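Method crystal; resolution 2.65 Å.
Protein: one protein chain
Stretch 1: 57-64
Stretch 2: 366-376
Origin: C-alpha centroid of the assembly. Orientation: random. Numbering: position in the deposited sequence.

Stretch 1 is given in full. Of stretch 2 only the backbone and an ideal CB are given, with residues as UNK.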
# COMPACT_ATOMS: atom_id res chain seq x y z
N VAL A 57 -6.43 5.67 18.52
CA VAL A 57 -7.50 6.64 18.26
C VAL A 57 -6.99 7.85 17.46
O VAL A 57 -5.87 8.32 17.69
CB VAL A 57 -8.25 7.09 19.56
CG1 VAL A 57 -9.09 5.95 20.15
CG2 VAL A 57 -7.29 7.67 20.59
N ARG A 58 -7.85 8.38 16.58
CA ARG A 58 -7.55 9.56 15.77
C ARG A 58 -8.76 10.48 15.70
O ARG A 58 -9.88 10.03 15.90
CB ARG A 58 -7.05 9.16 14.37
CG ARG A 58 -8.09 8.55 13.46
CD ARG A 58 -7.48 7.99 12.20
NE ARG A 58 -8.48 7.25 11.42
CZ ARG A 58 -8.23 6.61 10.29
NH1 ARG A 58 -7.00 6.59 9.78
NH2 ARG A 58 -9.20 5.97 9.65
N SER A 59 -8.55 11.77 15.40
CA SER A 59 -9.63 12.74 15.30
C SER A 59 -9.64 13.39 13.93
O SER A 59 -8.58 13.72 13.40
CB SER A 59 -9.51 13.81 16.39
OG SER A 59 -10.22 14.99 16.08
N ALA A 60 -10.86 13.61 13.37
CA ALA A 60 -11.06 14.26 12.07
C ALA A 60 -10.79 15.78 12.17
O ALA A 60 -10.88 16.51 11.18
CB ALA A 60 -12.48 14.01 11.58
N LEU A 61 -10.47 16.25 13.38
CA LEU A 61 -10.17 17.65 13.62
C LEU A 61 -8.68 17.93 13.59
O LEU A 61 -8.29 19.09 13.76
CB LEU A 61 -10.80 18.13 14.94
CG LEU A 61 -12.32 18.33 14.94
CD1 LEU A 61 -12.82 18.51 16.34
CD2 LEU A 61 -12.73 19.52 14.08
N VAL A 62 -7.84 16.90 13.38
CA VAL A 62 -6.39 17.06 13.31
C VAL A 62 -6.02 17.90 12.07
O VAL A 62 -6.59 17.69 11.00
CB VAL A 62 -5.63 15.70 13.39
CG1 VAL A 62 -5.75 14.88 12.10
CG2 VAL A 62 -4.16 15.91 13.76
N ARG A 63 -5.15 18.90 12.24
CA ARG A 63 -4.70 19.76 11.15
C ARG A 63 -3.18 19.86 11.14
O ARG A 63 -2.58 20.13 12.18
CB ARG A 63 -5.38 21.15 11.18
CG ARG A 63 -6.87 21.13 10.81
CD ARG A 63 -7.16 20.58 9.42
NE ARG A 63 -8.58 20.61 9.08
CZ ARG A 63 -9.47 19.68 9.45
NH1 ARG A 63 -9.09 18.64 10.18
NH2 ARG A 63 -10.74 19.80 9.09
N VAL A 64 -2.55 19.57 9.99
CA VAL A 64 -1.09 19.60 9.86
C VAL A 64 -0.65 20.67 8.86
O VAL A 64 -1.32 20.89 7.85
CB VAL A 64 -0.49 18.19 9.57
CG1 VAL A 64 1.03 18.22 9.51
CG2 VAL A 64 -0.94 17.16 10.60
N UNK A 366 -12.25 5.69 3.51
CA UNK A 366 -10.83 5.34 3.40
C UNK A 366 -9.98 5.99 4.52
O UNK A 366 -8.76 5.73 4.61
CB UNK A 366 -10.30 5.77 2.03
N UNK A 367 -10.61 6.84 5.32
CA UNK A 367 -9.94 7.53 6.41
C UNK A 367 -9.45 8.91 6.01
O UNK A 367 -8.60 9.48 6.69
CB UNK A 367 -8.76 6.69 6.91
N UNK A 368 -9.98 9.43 4.90
CA UNK A 368 -9.64 10.77 4.41
C UNK A 368 -10.62 11.72 5.10
O UNK A 368 -11.81 11.41 5.19
CB UNK A 368 -9.72 10.87 2.89
N UNK A 369 -10.11 12.83 5.66
CA UNK A 369 -10.94 13.84 6.33
C UNK A 369 -11.77 14.58 5.27
O UNK A 369 -11.21 15.36 4.48
CB UNK A 369 -10.08 14.82 7.13
N UNK A 370 -13.07 14.30 5.22
CA UNK A 370 -14.01 14.95 4.31
C UNK A 370 -14.96 15.80 5.18
O UNK A 370 -15.94 15.27 5.71
CB UNK A 370 -14.77 13.93 3.47
N UNK A 371 -14.65 17.10 5.39
CA UNK A 371 -15.54 17.94 6.23
C UNK A 371 -16.98 18.01 5.72
O UNK A 371 -17.20 18.16 4.52
CB UNK A 371 -14.98 19.36 6.32
N UNK A 372 -17.92 17.85 6.64
CA UNK A 372 -19.35 17.84 6.35
C UNK A 372 -19.90 16.44 6.23
O UNK A 372 -21.12 16.25 6.11
CB UNK A 372 -19.63 18.61 5.06
N UNK A 373 -18.99 15.44 6.25
CA UNK A 373 -19.27 14.01 6.16
C UNK A 373 -18.81 13.25 7.42
O UNK A 373 -18.94 12.03 7.47
CB UNK A 373 -18.59 13.43 4.92
N UNK A 374 -18.30 13.98 8.44
CA UNK A 374 -17.83 13.39 9.70
C UNK A 374 -19.01 13.04 10.63
O UNK A 374 -20.01 13.76 10.66
CB UNK A 374 -16.87 14.35 10.41
N UNK A 375 -18.84 11.95 11.42
CA UNK A 375 -19.79 11.34 12.38
C UNK A 375 -20.54 12.34 13.31
O UNK A 375 -21.77 12.23 13.45
CB UNK A 375 -19.02 10.34 13.25
N UNK A 376 -19.82 13.27 13.93
CA UNK A 376 -20.36 14.27 14.86
C UNK A 376 -21.05 15.44 14.15
O UNK A 376 -20.83 15.68 12.96
CB UNK A 376 -19.24 14.81 15.75

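Stretch 1 offers a strand and a type I turn from S59 to V62 that lifts A60 toward the other chain segment; R58 and R63 reach across with their ends. No hydrogen bond links the two stretches, so the rules here are mainly those of packing.

At 366 the CA-to-CB bond points away and meets nothing of stretch 1, leaving the choice open on this side; the residue is M366. Position 367 is stricter. Its phi of 95° presses any CB against the preceding carbonyl, and an ideal CB would sit 2.9 Å from R58 NH2, a clash. Glycine satisfies both demands, and G367, closing a helix in a Schellman motif, lets G367 CA lie 3.7 Å from R58 NH2. Position 368 points away again; it holds V368.

Position 369 is the centre of the contact, its backbone facing that of A60. The ideal CB points toward stretch 1, 4.5 Å from A60 O and 5.0 Å from R63 NH1. R63 NH1 already donates to A60 O at 3.0 Å and to V62 O at 2.8 Å, so a further donor is unnecessary, though a polar side chain is not excluded. The apolar surface of A60 CB and V62 CG1 favours an aliphatic chain such as valine, leucine, isoleucine or methionine. The residue is I369: I369 CG2 comes to 3.4 Å from A60 O; I369 CD1 packs 4.0 Å from V62 CG1, and both methyls, I369 CG2 and CD1, lie 4.1 Å from R63 NH1.

Position 370 points away; V370 opens a type II turn. At 371, phi of -58° and psi of 134° suit proline, though other residues could adopt them, and the ideal CB is 5.1 Å from R63 NH2. P371 CG comes to 4.3 Å from R63 NH2. Position 372, with phi of 97°, calls for glycine by backbone alone, and is G372. Position 373 is out of reach: L373.

Position 374 points toward A60, its ideal CB 4.6 Å from A60 CB. Something with an aliphatic stem would fit, polar or not at its tip. E374 places CG 3.9 Å from A60 CB, and E374 OE1 accepts from G372 N at 3.0 Å, bracing the turn. Position 375 points sideways with no contact; it is K375.

Position 376 points toward stretch 1 from a distance, so only a long or broad side chain could arrive, preferably apolar to meet A60 and L61. W376, although poorly ordered, sets its ring edge against A60, W376 CZ2 to A60 CB 3.9 Å, and W376 CH2 lies 4.0 Å from L61 CD2.

Stretch 2 (366-376) MGVIVPGLEKW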
# COMPACT_ATOMS: atom_id res chain seq x y z
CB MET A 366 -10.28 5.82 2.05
CG MET A 366 -10.75 5.02 0.90
SD MET A 366 -10.29 5.86 -0.62
CE MET A 366 -8.56 5.46 -0.69
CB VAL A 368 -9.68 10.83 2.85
CG1 VAL A 368 -9.66 12.26 2.34
CG2 VAL A 368 -8.53 10.03 2.24
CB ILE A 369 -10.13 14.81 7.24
CG1 ILE A 369 -9.31 14.05 8.31
CG2 ILE A 369 -11.05 15.89 7.87
CD1 ILE A 369 -8.14 14.85 8.90
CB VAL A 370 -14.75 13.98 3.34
CG1 VAL A 370 -15.66 14.74 2.39
CG2 VAL A 370 -13.76 13.13 2.55
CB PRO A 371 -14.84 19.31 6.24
CG PRO A 371 -13.42 19.02 5.84
CD PRO A 371 -13.51 17.88 4.87
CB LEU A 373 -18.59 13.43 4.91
CG LEU A 373 -19.46 13.17 3.70
CD1 LEU A 373 -19.85 14.47 3.01
CD2 LEU A 373 -18.75 12.27 2.73
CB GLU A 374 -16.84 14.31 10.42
CG GLU A 374 -15.69 14.82 9.56
CD GLU A 374 -15.63 16.33 9.45
OE1 GLU A 374 -16.69 16.96 9.22
OE2 GLU A 374 -14.52 16.89 9.59
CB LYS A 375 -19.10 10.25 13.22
CG LYS A 375 -17.78 10.67 13.88
CD LYS A 375 -17.40 9.76 15.04
CE LYS A 375 -16.34 10.38 15.91
NZ LYS A 375 -16.19 9.64 17.19
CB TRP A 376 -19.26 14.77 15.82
CG TRP A 376 -17.89 14.82 15.21
CD1 TRP A 376 -16.92 13.88 15.32
CD2 TRP A 376 -17.39 15.83 14.32
NE1 TRP A 376 -15.82 14.25 14.57
CE2 TRP A 376 -16.07 15.44 13.96
CE3 TRP A 376 -17.90 17.03 13.81
CZ2 TRP A 376 -15.27 16.22 13.12
CZ3 TRP A 376 -17.11 17.80 12.97
CH2 TRP A 376 -15.81 17.40 12.64
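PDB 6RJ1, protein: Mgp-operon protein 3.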